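Local atomic coordinates of putative adenylate cyclase (Vibrio parahaemolyticus, PDB entry 2ACA), a protein that is of unknown function but is probably an adenylate cyclase-like enzyme of the CYTH family, acting on phosphate-bearing substrates such as nucleotides. Residues W46-P51 and M99-G104; P51-T56 and E106-S111; G59-L64 and I76-E81; I72-V77 and A87-K92. All blocks are in the same frame, centred on the assembly; numbering follows the deposited sequence.

Contact 1: residues W46-P51 and M99-G104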
loop_
_atom_site.group_PDB
_atom_site.type_symbol
_atom_site.label_atom_id
_atom_site.label_comp_id
_atom_site.label_asym_id
_atom_site.label_seq_id
_atom_site.Cartn_x
_atom_site.Cartn_y
_atom_site.Cartn_z
ATOM N N TRP A 46 -0.383 -13.821 2.478
ATOM C CA TRP A 46 1.033 -13.913 2.785
ATOM C C TRP A 46 1.229 -13.199 4.109
ATOM O O TRP A 46 1.038 -11.984 4.183
ATOM C CB TRP A 46 1.853 -13.201 1.710
ATOM C CG TRP A 46 1.906 -13.899 0.402
ATOM C CD1 TRP A 46 2.850 -14.797 -0.005
ATOM C CD2 TRP A 46 1.010 -13.728 -0.704
ATOM N NE1 TRP A 46 2.603 -15.190 -1.301
ATOM C CE2 TRP A 46 1.478 -14.553 -1.753
ATOM C CE3 TRP A 46 -0.143 -12.957 -0.913
ATOM C CZ2 TRP A 46 0.837 -14.629 -2.994
ATOM C CZ3 TRP A 46 -0.780 -13.030 -2.145
ATOM C CH2 TRP A 46 -0.287 -13.863 -3.173
ATOM N N PHE A 47 1.586 -13.942 5.153
ATOM C CA PHE A 47 1.814 -13.339 6.463
ATOM C C PHE A 47 3.294 -12.996 6.613
ATOM O O PHE A 47 4.161 -13.801 6.265
ATOM C CB PHE A 47 1.395 -14.292 7.585
ATOM C CG PHE A 47 -0.066 -14.623 7.585
ATOM C CD1 PHE A 47 -0.634 -15.332 6.527
ATOM C CD2 PHE A 47 -0.885 -14.205 8.632
ATOM C CE1 PHE A 47 -2.002 -15.617 6.512
ATOM C CE2 PHE A 47 -2.250 -14.482 8.630
ATOM C CZ PHE A 47 -2.810 -15.189 7.566
ATOM N N TYR A 48 3.575 -11.811 7.149
ATOM C CA TYR A 48 4.955 -11.362 7.337
ATOM C C TYR A 48 5.333 -11.049 8.770
ATOM O O TYR A 48 4.483 -10.747 9.612
ATOM C CB TYR A 48 5.232 -10.102 6.520
ATOM C CG TYR A 48 5.201 -10.295 5.036
ATOM C CD1 TYR A 48 3.995 -10.387 4.354
ATOM C CD2 TYR A 48 6.382 -10.377 4.306
ATOM C CE1 TYR A 48 3.965 -10.556 2.985
ATOM C CE2 TYR A 48 6.361 -10.546 2.932
ATOM C CZ TYR A 48 5.152 -10.635 2.282
ATOM O OH TYR A 48 5.118 -10.810 0.928
ATOM N N ASP A 49 6.637 -11.103 9.024
ATOM C CA ASP A 49 7.194 -10.776 10.327
ATOM C C ASP A 49 8.718 -10.701 10.213
ATOM O O ASP A 49 9.295 -11.137 9.221
ATOM C CB ASP A 49 6.795 -11.813 11.384
ATOM C CG ASP A 49 6.769 -11.222 12.793
ATOM O OD1 ASP A 49 7.443 -10.189 13.009
ATOM O OD2 ASP A 49 6.086 -11.781 13.682
ATOM N N THR A 50 9.363 -10.138 11.225
ATOM C CA THR A 50 10.813 -10.016 11.225
ATOM C C THR A 50 11.428 -11.352 11.633
ATOM O O THR A 50 10.712 -12.303 11.968
ATOM C CB THR A 50 11.274 -8.943 12.219
ATOM O OG1 THR A 50 10.945 -9.355 13.550
ATOM C CG2 THR A 50 10.585 -7.613 11.928
ATOM N N PRO A 51 12.765 -11.448 11.604
ATOM C CA PRO A 51 13.418 -12.703 11.987
ATOM C C PRO A 51 13.082 -13.168 13.408
ATOM O O PRO A 51 12.820 -14.350 13.624
ATOM C CB PRO A 51 14.899 -12.384 11.805
ATOM C CG PRO A 51 14.877 -11.444 10.631
ATOM C CD PRO A 51 13.738 -10.515 11.005
HETATM N N MSE A 99 8.899 -4.577 -1.160
HETATM C CA MSE A 99 9.186 -3.509 -0.207
HETATM C C MSE A 99 9.229 -4.024 1.230
HETATM O O MSE A 99 10.092 -3.618 2.006
HETATM C CB MSE A 99 8.154 -2.382 -0.330
HETATM C CG MSE A 99 8.329 -1.512 -1.561
HETATM SE SE MSE A 99 7.093 0.005 -1.630
HETATM C CE MSE A 99 5.588 -0.973 -2.345
ATOM N N LEU A 100 8.305 -4.912 1.590
ATOM C CA LEU A 100 8.291 -5.462 2.947
ATOM C C LEU A 100 9.574 -6.263 3.233
ATOM O O LEU A 100 10.103 -6.248 4.344
ATOM C CB LEU A 100 7.061 -6.357 3.163
ATOM C CG LEU A 100 5.696 -5.689 3.358
ATOM C CD1 LEU A 100 4.629 -6.750 3.669
ATOM C CD2 LEU A 100 5.792 -4.684 4.492
ATOM N N GLU A 101 10.079 -6.968 2.235
ATOM C CA GLU A 101 11.305 -7.739 2.443
ATOM C C GLU A 101 12.473 -6.767 2.603
ATOM O O GLU A 101 13.345 -6.950 3.448
ATOM C CB GLU A 101 11.530 -8.690 1.269
ATOM C CG GLU A 101 10.342 -9.611 1.061
ATOM C CD GLU A 101 10.692 -10.884 0.334
ATOM O OE1 GLU A 101 11.529 -11.652 0.854
ATOM O OE2 GLU A 101 10.125 -11.121 -0.753
ATOM N N ASN A 102 12.456 -5.711 1.804
ATOM C CA ASN A 102 13.495 -4.699 1.872
ATOM C C ASN A 102 13.406 -4.043 3.259
ATOM O O ASN A 102 14.405 -3.587 3.812
ATOM C CB ASN A 102 13.271 -3.681 0.749
ATOM C CG ASN A 102 14.490 -2.795 0.495
ATOM O OD1 ASN A 102 14.522 -2.040 -0.477
ATOM N ND2 ASN A 102 15.483 -2.877 1.373
HETATM N N MSE A 103 12.205 -4.024 3.829
HETATM C CA MSE A 103 11.990 -3.444 5.156
HETATM C C MSE A 103 12.389 -4.412 6.266
HETATM O O MSE A 103 12.172 -4.143 7.447
HETATM C CB MSE A 103 10.523 -3.019 5.319
HETATM C CG MSE A 103 10.196 -1.688 4.618
HETATM SE SE MSE A 103 8.334 -1.437 4.098
HETATM C CE MSE A 103 7.594 -0.932 5.814
ATOM N N GLY A 104 12.966 -5.545 5.879
ATOM C CA GLY A 104 13.401 -6.525 6.856
ATOM C C GLY A 104 12.396 -7.602 7.222
ATOM O O GLY A 104 12.645 -8.392 8.127
HETATM O O HOH W 1 7.401 -11.486 -0.141
#
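Tyr48 reaches out from the end of strand 35-49 with CB pointing at the helix. Its CG is anti to the carbonyl carbon (chi1 -67°), and this aims the ring across the end of Leu100. Tyr48 CG and Tyr48 CD1 each lie 3.8 Å from Leu100 CD1, with CE1 scarcely farther off and CD2 and CZ a little more distant. The methyl therefore sits over the middle of one face in a CH-pi contact, 3.8 Å from Leu100 CD1 to the centroid of the Tyr48 ring and 11° off the normal. Glu101 CG comes up at the ring's edge, 4.5 Å from CE2 of Tyr48. At the tip, Tyr48 OH meets a water at 2.6 Å, in the plane of the ring. That water donates to Glu101 OE2 at 2.8 Å, so a buried ring has its hydroxyl linked to an exposed carboxylate. Helix 93-102 stops here in a Schellman motif with Gly104, at positive phi, as C-prime: Gly104 N bonds Glu101 O and Tyr105 N bonds Leu100 O. The carbonyl O of Gly104 then faces the loop after the strand, 3.7 Å from Pro51 CD. Within that loop, Thr50 N bonds the anti lone pair of Asp49 OD1 at 2.6 Å, and Asp49 also bonds Leu55 N and Thr56 OG1. Leu100 packs on Trp75 of the second subunit as well.

Contact 2: residues P51-T56 and E106-S111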
loop_
_atom_site.group_PDB
_atom_site.type_symbol
_atom_site.label_atom_id
_atom_site.label_comp_id
_atom_site.label_asym_id
_atom_site.label_seq_id
_atom_site.Cartn_x
_atom_site.Cartn_y
_atom_site.Cartn_z
ATOM N N PRO A 51 12.765 -11.448 11.604
ATOM C CA PRO A 51 13.418 -12.703 11.987
ATOM C C PRO A 51 13.082 -13.168 13.408
ATOM O O PRO A 51 12.820 -14.350 13.624
ATOM C CB PRO A 51 14.899 -12.384 11.805
ATOM C CG PRO A 51 14.877 -11.444 10.631
ATOM C CD PRO A 51 13.738 -10.515 11.005
ATOM N N GLN A 52 13.075 -12.254 14.377
ATOM C CA GLN A 52 12.760 -12.658 15.745
ATOM C C GLN A 52 11.257 -12.742 16.008
ATOM O O GLN A 52 10.830 -12.953 17.144
ATOM C CB GLN A 52 13.420 -11.729 16.776
ATOM C CG GLN A 52 13.045 -10.265 16.665
ATOM C CD GLN A 52 14.037 -9.481 15.835
ATOM O OE1 GLN A 52 15.209 -9.370 16.196
ATOM N NE2 GLN A 52 13.576 -8.935 14.717
ATOM N N ARG A 53 10.460 -12.577 14.954
ATOM C CA ARG A 53 9.006 -12.670 15.063
ATOM C C ARG A 53 8.423 -11.633 16.015
ATOM O O ARG A 53 7.546 -11.933 16.826
ATOM C CB ARG A 53 8.622 -14.080 15.522
ATOM C CG ARG A 53 9.088 -15.181 14.577
ATOM C CD ARG A 53 8.350 -15.105 13.249
ATOM N NE ARG A 53 8.684 -16.210 12.351
ATOM C CZ ARG A 53 9.788 -16.280 11.611
ATOM N NH1 ARG A 53 10.684 -15.304 11.650
ATOM N NH2 ARG A 53 9.988 -17.325 10.817
ATOM N N THR A 54 8.910 -10.404 15.880
ATOM C CA THR A 54 8.494 -9.271 16.707
ATOM C C THR A 54 6.993 -8.964 16.692
ATOM O O THR A 54 6.386 -8.734 17.743
ATOM C CB THR A 54 9.284 -8.022 16.281
ATOM O OG1 THR A 54 10.679 -8.283 16.477
ATOM C CG2 THR A 54 8.866 -6.794 17.088
ATOM N N LEU A 55 6.398 -8.945 15.508
ATOM C CA LEU A 55 4.976 -8.684 15.401
ATOM C C LEU A 55 4.152 -9.779 16.099
ATOM O O LEU A 55 3.168 -9.487 16.780
ATOM C CB LEU A 55 4.578 -8.579 13.930
ATOM C CG LEU A 55 5.193 -7.368 13.226
ATOM C CD1 LEU A 55 4.853 -7.405 11.753
ATOM C CD2 LEU A 55 4.679 -6.093 13.873
ATOM N N THR A 56 4.563 -11.032 15.939
ATOM C CA THR A 56 3.846 -12.139 16.556
ATOM C C THR A 56 3.920 -12.086 18.086
ATOM O O THR A 56 2.951 -12.401 18.767
ATOM C CB THR A 56 4.385 -13.498 16.052
ATOM O OG1 THR A 56 4.307 -13.536 14.622
ATOM C CG2 THR A 56 3.547 -14.645 16.604
ATOM N N GLU A 106 9.876 -11.015 6.421
ATOM C CA GLU A 106 9.906 -12.263 5.664
ATOM C C GLU A 106 8.578 -13.022 5.793
ATOM O O GLU A 106 7.910 -12.950 6.824
ATOM C CB GLU A 106 11.056 -13.157 6.149
ATOM C CG GLU A 106 11.042 -13.444 7.639
ATOM C CD GLU A 106 12.210 -14.319 8.076
ATOM O OE1 GLU A 106 13.346 -14.084 7.609
ATOM O OE2 GLU A 106 11.995 -15.235 8.893
ATOM N N VAL A 107 8.200 -13.742 4.740
ATOM C CA VAL A 107 6.965 -14.514 4.758
ATOM C C VAL A 107 7.088 -15.618 5.799
ATOM O O VAL A 107 7.949 -16.483 5.692
ATOM C CB VAL A 107 6.682 -15.181 3.391
ATOM C CG1 VAL A 107 5.362 -15.934 3.455
ATOM C CG2 VAL A 107 6.623 -14.127 2.288
ATOM N N ILE A 108 6.246 -15.587 6.820
ATOM C CA ILE A 108 6.308 -16.623 7.830
ATOM C C ILE A 108 5.188 -17.613 7.568
ATOM O O ILE A 108 5.034 -18.604 8.278
ATOM C CB ILE A 108 6.162 -16.033 9.235
ATOM C CG1 ILE A 108 4.784 -15.387 9.391
ATOM C CG2 ILE A 108 7.270 -15.008 9.467
ATOM C CD1 ILE A 108 4.545 -14.767 10.743
ATOM N N GLN A 109 4.412 -17.344 6.525
ATOM C CA GLN A 109 3.287 -18.203 6.179
ATOM C C GLN A 109 2.518 -17.678 4.971
ATOM O O GLN A 109 2.354 -16.461 4.790
ATOM C CB GLN A 109 2.351 -18.324 7.384
ATOM C CG GLN A 109 1.029 -19.003 7.106
ATOM C CD GLN A 109 0.170 -19.115 8.352
ATOM O OE1 GLN A 109 0.385 -19.989 9.200
ATOM N NE2 GLN A 109 -0.803 -18.218 8.479
ATOM N N CYS A 110 2.074 -18.609 4.134
ATOM C CA CYS A 110 1.295 -18.281 2.950
ATOM C C CYS A 110 0.113 -19.235 2.917
ATOM O O CYS A 110 0.187 -20.332 3.463
ATOM C CB CYS A 110 2.141 -18.412 1.679
ATOM S SG CYS A 110 3.136 -19.902 1.562
ATOM N N SER A 111 -0.981 -18.821 2.288
ATOM C CA SER A 111 -2.163 -19.665 2.234
ATOM C C SER A 111 -3.090 -19.320 1.090
ATOM O O SER A 111 -3.064 -18.203 0.564
ATOM C CB SER A 111 -2.936 -19.551 3.545
ATOM O OG SER A 111 -3.359 -18.211 3.751
#
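The guanidinium of Arg53 has the methyl CG2 of Ile108 on one face, 3.4 Å from NE and displaced toward the rim of the group, while Pro51 CA lies in plane at its edge. The carboxylate of Glu106 is not coplanar with it: the two planes are 69° apart and the side chains cross at about a right angle. Arg53 NH1 donates to Glu106 OE2 at 3.1 Å in a salt bridge, with a bent N-H...O angle of 136°. OE2 is approached from above the carboxylate plane, 36° out of it, and Arg53 NH2 stays 3.5 Å from the same OE2. Arg53 holds the N-cap position before helix 54-57, and its chain bends at chi2, which carries its tip back to strand 106-120. Glu106 starts from the crowded first-torsion position, between N and the carbonyl carbon, then runs extended. Ile108 also takes that position with CG1, so CG2 faces the guanidinium and CD1 ends 4.1 Å from Thr56 OG1, whose hydrogen bond goes to Asp49. Ile108 and Gln109 both face Phe47 in a classic beta bulge, where the strand turns a corner. NH1 has a second, weak bond to Thr50 O. A single bent, out-of-plane bond at a solvent-facing site suggests that the ion pair is modest in strength, with Ile108 supplying the apolar part of the grip.

Contact 3: residues G59-L64 and I76-E81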
loop_
_atom_site.group_PDB
_atom_site.type_symbol
_atom_site.label_atom_id
_atom_site.label_comp_id
_atom_site.label_asym_id
_atom_site.label_seq_id
_atom_site.Cartn_x
_atom_site.Cartn_y
_atom_site.Cartn_z
ATOM N N GLY A 59 1.373 -9.650 19.475
ATOM C CA GLY A 59 -0.030 -9.885 19.166
ATOM C C GLY A 59 -0.489 -9.172 17.910
ATOM O O GLY A 59 -1.619 -8.706 17.815
ATOM N N LYS A 60 0.393 -9.090 16.928
ATOM C CA LYS A 60 0.051 -8.415 15.688
ATOM C C LYS A 60 0.314 -9.307 14.487
ATOM O O LYS A 60 1.116 -10.233 14.548
ATOM C CB LYS A 60 0.869 -7.127 15.560
ATOM C CG LYS A 60 0.698 -6.170 16.714
ATOM C CD LYS A 60 1.716 -5.032 16.645
ATOM C CE LYS A 60 1.575 -4.083 17.831
ATOM N NZ LYS A 60 2.584 -2.997 17.785
ATOM N N SER A 61 -0.380 -9.023 13.398
ATOM C CA SER A 61 -0.199 -9.771 12.166
ATOM C C SER A 61 -0.149 -8.772 11.018
ATOM O O SER A 61 -0.892 -7.785 10.994
ATOM C CB SER A 61 -1.339 -10.782 11.962
ATOM O OG SER A 61 -2.610 -10.163 12.051
ATOM N N LEU A 62 0.758 -9.033 10.087
ATOM C CA LEU A 62 0.975 -8.200 8.910
ATOM C C LEU A 62 0.671 -9.095 7.720
ATOM O O LEU A 62 1.293 -10.135 7.558
ATOM C CB LEU A 62 2.433 -7.737 8.878
ATOM C CG LEU A 62 2.977 -7.084 7.606
ATOM C CD1 LEU A 62 2.217 -5.814 7.273
ATOM C CD2 LEU A 62 4.458 -6.774 7.822
ATOM N N VAL A 63 -0.277 -8.693 6.888
ATOM C CA VAL A 63 -0.662 -9.526 5.765
ATOM C C VAL A 63 -0.822 -8.836 4.419
ATOM O O VAL A 63 -1.327 -7.720 4.339
ATOM C CB VAL A 63 -2.020 -10.242 6.088
ATOM C CG1 VAL A 63 -2.490 -11.076 4.895
ATOM C CG2 VAL A 63 -1.870 -11.114 7.339
ATOM N N LEU A 64 -0.360 -9.497 3.365
ATOM C CA LEU A 64 -0.561 -9.009 2.016
ATOM C C LEU A 64 -1.613 -10.004 1.516
ATOM O O LEU A 64 -1.481 -11.219 1.737
ATOM C CB LEU A 64 0.730 -9.077 1.194
ATOM C CG LEU A 64 1.730 -7.942 1.505
ATOM C CD1 LEU A 64 2.906 -7.973 0.537
ATOM C CD2 LEU A 64 1.014 -6.597 1.396
ATOM N N ILE A 76 -2.680 -5.517 5.082
ATOM C CA ILE A 76 -3.414 -5.588 6.351
ATOM C C ILE A 76 -2.588 -5.749 7.610
ATOM O O ILE A 76 -1.593 -6.471 7.625
ATOM C CB ILE A 76 -4.378 -6.818 6.381
ATOM C CG1 ILE A 76 -5.143 -6.947 5.067
ATOM C CG2 ILE A 76 -5.306 -6.738 7.593
ATOM C CD1 ILE A 76 -5.928 -5.763 4.692
ATOM N N VAL A 77 -3.030 -5.096 8.680
ATOM C CA VAL A 77 -2.389 -5.259 9.977
ATOM C C VAL A 77 -3.478 -5.429 11.042
ATOM O O VAL A 77 -4.346 -4.566 11.203
ATOM C CB VAL A 77 -1.499 -4.078 10.351
ATOM C CG1 VAL A 77 -0.912 -4.312 11.718
ATOM C CG2 VAL A 77 -0.381 -3.926 9.333
ATOM N N LYS A 78 -3.435 -6.558 11.749
ATOM C CA LYS A 78 -4.406 -6.859 12.792
ATOM C C LYS A 78 -3.753 -6.806 14.159
ATOM O O LYS A 78 -2.573 -7.142 14.303
ATOM C CB LYS A 78 -5.011 -8.251 12.585
ATOM C CG LYS A 78 -5.965 -8.369 11.406
ATOM C CD LYS A 78 -6.482 -9.795 11.268
ATOM C CE LYS A 78 -7.490 -9.942 10.135
ATOM N NZ LYS A 78 -8.771 -9.236 10.420
ATOM N N GLY A 79 -4.534 -6.394 15.160
ATOM C CA GLY A 79 -4.022 -6.301 16.520
ATOM C C GLY A 79 -3.360 -4.963 16.807
ATOM O O GLY A 79 -3.345 -4.087 15.939
ATOM N N PRO A 80 -2.802 -4.768 18.013
ATOM C CA PRO A 80 -2.776 -5.751 19.101
ATOM C C PRO A 80 -4.142 -5.939 19.760
ATOM O O PRO A 80 -4.464 -7.026 20.227
ATOM C CB PRO A 80 -1.742 -5.171 20.062
ATOM C CG PRO A 80 -1.930 -3.700 19.892
ATOM C CD PRO A 80 -2.041 -3.561 18.384
ATOM N N GLU A 81 -4.940 -4.876 19.796
ATOM C CA GLU A 81 -6.269 -4.956 20.390
ATOM C C GLU A 81 -7.082 -6.035 19.674
ATOM O O GLU A 81 -7.078 -6.120 18.446
ATOM C CB GLU A 81 -6.988 -3.606 20.289
ATOM C CG GLU A 81 -6.355 -2.492 21.111
ATOM C CD GLU A 81 -5.055 -1.976 20.515
ATOM O OE1 GLU A 81 -4.403 -1.120 21.152
ATOM O OE2 GLU A 81 -4.686 -2.420 19.408
HETATM O O HOH W 2 -3.846 -9.713 19.595
#
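Strands 61-68 and 72-78 form an antiparallel beta hairpin, one unit of the all-antiparallel sheet that in CYTH proteins typically curls into a tunnel. Here the strand segments run 158° apart.

Backbone hydrogen bonds hold two pairs. Ser61 N donates to Lys78 O at 3.0 Å, and Lys78 N answers to Ser61 O at 2.9 Å. Two residues on, the bonds tighten: Val63 N to Ile76 O is 2.7 Å and nearly straight (167°), and Ile76 N to Val63 O is also 2.7 Å. All four donors lie in the plane of the carbonyl they meet. Between these pairs Leu62 and Val77 form a non-hydrogen-bonded pair, where the CA-H of Val77 points at Ser61 O.

Side-chain packing divides between the two faces. On one, the side chains of Leu62 and Val77 cross obliquely, Leu62 CD1 lying 3.8 Å from Val77 CG2; Met103 and Met99 of the second subunit pack on this face. On the other, Val63 and Ile76 meet at their CB atoms, while Ser61 OG, in the crowded position between N and the carbonyl carbon, presses against Lys78 CB. The side chain of Lys78 comes within about 4 Å of a bound phosphate ion, probably from the crystallisation liquor.

Beyond the strands Lys60 runs extended alongside Pro80, its CE against Pro80 CD, and its NZ bonds Asn102 O of the second subunit. Gly79, without a CB, lies close against Gly59 O before the cis peptide to Pro80. There one water donates to both Gly59 O (3.0 Å) and Pro80 O (2.8 Å).

Contact 4: residues I72-V77 and A87-K92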
loop_
_atom_site.group_PDB
_atom_site.type_symbol
_atom_site.label_atom_id
_atom_site.label_comp_id
_atom_site.label_asym_id
_atom_site.label_seq_id
_atom_site.Cartn_x
_atom_site.Cartn_y
_atom_site.Cartn_z
ATOM N N ILE A 72 -8.768 -7.850 -6.050
ATOM C CA ILE A 72 -8.714 -7.074 -4.821
ATOM C C ILE A 72 -7.397 -7.422 -4.158
ATOM O O ILE A 72 -7.073 -8.599 -3.991
ATOM C CB ILE A 72 -9.904 -7.418 -3.878
ATOM C CG1 ILE A 72 -11.202 -6.874 -4.474
ATOM C CG2 ILE A 72 -9.686 -6.827 -2.501
ATOM C CD1 ILE A 72 -12.453 -7.279 -3.702
ATOM N N LYS A 73 -6.638 -6.394 -3.793
ATOM C CA LYS A 73 -5.327 -6.584 -3.180
ATOM C C LYS A 73 -5.209 -5.680 -1.969
ATOM O O LYS A 73 -5.421 -4.470 -2.063
ATOM C CB LYS A 73 -4.237 -6.277 -4.213
ATOM C CG LYS A 73 -4.297 -7.236 -5.391
ATOM C CD LYS A 73 -3.356 -6.891 -6.536
ATOM C CE LYS A 73 -3.823 -5.671 -7.301
ATOM N NZ LYS A 73 -3.140 -5.583 -8.625
ATOM N N LEU A 74 -4.869 -6.267 -0.832
ATOM C CA LEU A 74 -4.796 -5.498 0.397
ATOM C C LEU A 74 -3.531 -5.660 1.203
ATOM O O LEU A 74 -2.851 -6.668 1.128
ATOM C CB LEU A 74 -5.985 -5.863 1.300
ATOM C CG LEU A 74 -7.399 -5.667 0.733
ATOM C CD1 LEU A 74 -8.336 -6.715 1.312
ATOM C CD2 LEU A 74 -7.900 -4.262 1.063
ATOM N N TRP A 75 -3.238 -4.627 1.977
ATOM C CA TRP A 75 -2.111 -4.609 2.891
ATOM C C TRP A 75 -2.875 -4.526 4.216
ATOM O O TRP A 75 -3.650 -3.597 4.432
ATOM C CB TRP A 75 -1.236 -3.375 2.605
ATOM C CG TRP A 75 -0.304 -2.982 3.698
ATOM C CD1 TRP A 75 0.152 -3.764 4.719
ATOM C CD2 TRP A 75 0.291 -1.698 3.879
ATOM N NE1 TRP A 75 0.992 -3.044 5.528
ATOM C CE2 TRP A 75 1.098 -1.769 5.034
ATOM C CE3 TRP A 75 0.223 -0.485 3.171
ATOM C CZ2 TRP A 75 1.834 -0.676 5.506
ATOM C CZ3 TRP A 75 0.951 0.602 3.638
ATOM C CH2 TRP A 75 1.748 0.499 4.797
ATOM N N ILE A 76 -2.680 -5.517 5.082
ATOM C CA ILE A 76 -3.414 -5.588 6.351
ATOM C C ILE A 76 -2.588 -5.749 7.610
ATOM O O ILE A 76 -1.593 -6.471 7.625
ATOM C CB ILE A 76 -4.378 -6.818 6.381
ATOM C CG1 ILE A 76 -5.143 -6.947 5.067
ATOM C CG2 ILE A 76 -5.306 -6.738 7.593
ATOM C CD1 ILE A 76 -5.928 -5.763 4.692
ATOM N N VAL A 77 -3.030 -5.096 8.680
ATOM C CA VAL A 77 -2.389 -5.259 9.977
ATOM C C VAL A 77 -3.478 -5.429 11.042
ATOM O O VAL A 77 -4.346 -4.566 11.203
ATOM C CB VAL A 77 -1.499 -4.078 10.351
ATOM C CG1 VAL A 77 -0.912 -4.312 11.718
ATOM C CG2 VAL A 77 -0.381 -3.926 9.333
ATOM N N ALA A 87 -6.372 -1.589 7.205
ATOM C CA ALA A 87 -6.031 -2.026 5.871
ATOM C C ALA A 87 -6.123 -0.894 4.874
ATOM O O ALA A 87 -6.623 0.183 5.170
ATOM C CB ALA A 87 -6.974 -3.126 5.444
ATOM N N THR A 88 -5.621 -1.165 3.680
ATOM C CA THR A 88 -5.703 -0.227 2.585
ATOM C C THR A 88 -5.489 -1.041 1.333
ATOM O O THR A 88 -4.709 -1.990 1.333
ATOM C CB THR A 88 -4.625 0.872 2.648
ATOM O OG1 THR A 88 -4.788 1.748 1.527
ATOM C CG2 THR A 88 -3.232 0.273 2.595
ATOM N N ASN A 89 -6.199 -0.689 0.271
ATOM C CA ASN A 89 -6.029 -1.383 -0.994
ATOM C C ASN A 89 -4.688 -0.929 -1.593
ATOM O O ASN A 89 -4.239 0.200 -1.346
ATOM C CB ASN A 89 -7.185 -1.039 -1.938
ATOM C CG ASN A 89 -8.505 -1.659 -1.492
ATOM O OD1 ASN A 89 -8.826 -2.789 -1.850
ATOM N ND2 ASN A 89 -9.263 -0.924 -0.690
ATOM N N ILE A 90 -4.049 -1.821 -2.343
ATOM C CA ILE A 90 -2.774 -1.529 -3.001
ATOM C C ILE A 90 -2.934 -1.991 -4.440
ATOM O O ILE A 90 -3.685 -2.933 -4.708
ATOM C CB ILE A 90 -1.583 -2.286 -2.336
ATOM C CG1 ILE A 90 -1.866 -3.794 -2.295
ATOM C CG2 ILE A 90 -1.348 -1.761 -0.910
ATOM C CD1 ILE A 90 -0.713 -4.613 -1.702
ATOM N N THR A 91 -2.244 -1.332 -5.366
ATOM C CA THR A 91 -2.344 -1.697 -6.778
ATOM C C THR A 91 -1.277 -2.687 -7.248
ATOM O O THR A 91 -1.510 -3.447 -8.181
ATOM C CB THR A 91 -2.283 -0.448 -7.676
ATOM O OG1 THR A 91 -1.088 0.288 -7.383
ATOM C CG2 THR A 91 -3.503 0.444 -7.426
ATOM N N LYS A 92 -0.116 -2.693 -6.605
ATOM C CA LYS A 92 0.959 -3.607 -7.004
ATOM C C LYS A 92 1.364 -4.537 -5.870
ATOM O O LYS A 92 2.147 -4.169 -4.998
ATOM C CB LYS A 92 2.182 -2.815 -7.473
ATOM C CG LYS A 92 1.932 -1.946 -8.691
ATOM C CD LYS A 92 3.158 -1.115 -9.038
ATOM C CE LYS A 92 2.870 -0.183 -10.203
ATOM N NZ LYS A 92 1.728 0.737 -9.911
HETATM O O HOH W 3 -8.136 -3.713 -4.470
#
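Strands 72-77 and 87-89 run antiparallel at 157°, with Trp75 and Thr88 as the hydrogen-bonded pair, Trp75 N to Thr88 O at 3.1 Å and Thr88 N to Trp75 O at 3.2 Å, between the non-hydrogen-bonded pairs Leu74-Asn89 and Ile76-Ala87. Ile90 N carries the bonding one step past the strand, reaching Lys73 O at 3.0 Å from above the carbonyl plane.

Lys73 covers the departing chain. Its CB lies against Ile90 O, and a bend at chi3 (-72°) brings NZ to Thr91 O at 2.7 Å, again from above the carbonyl plane, 40° out of it. A charged amine thus grips the backbone just before Lys92, the N-cap of helix 93-102. On the face of Leu74 and Asn89 the two side chains lie side by side, with CD2 of Leu74 3.4 Å from Asn89 OD1. A water donates to that OD1 at 2.9 Å and accepts from Lys73 N at 3.1 Å, tying side chain to neighbouring backbone. The opposite face carries Trp75, whose CG is anti to the backbone N. Thr88 CG2 meets CE3 of the indole at 3.6 Å, crossing obliquely, and Ile90 CG2 packs on Trp75 CB.

This hairpin adds strand 85-89, the outermost on its side within the chain, to the sheet beyond strand 61-68. Trp75 stacks on Trp75 of the second subunit, and Thr88 OG1 bonds Lys92 N there. Within the chain Trp75 touches Leu62 of strand 61-68, and Ile90 packs on Ala96 of helix 93-102.

Overall arrangement
Contacts 1, 3 and 4 are partly buried and all touch the second subunit, whereas contact 2 lies on the surface. Contacts 3 and 4 share strand 72-78 and build neighbouring hairpins of one sheet, held by regular backbone bonding. Contacts 1 and 2 instead rest on side chains, and both lie near the end of strand 35-49: contact 1 joins that end to helix 93-102 through apolar packing and a water bridge, while contact 2 relies on an ion pair. They share Pro51 and are linked by Phe47 N to Gln109 O between neighbouring strands. Tyr48 N to Leu62 O links contact 1 to contact 3, and Lys60 N to Leu55 O links contact 3 to contact 2.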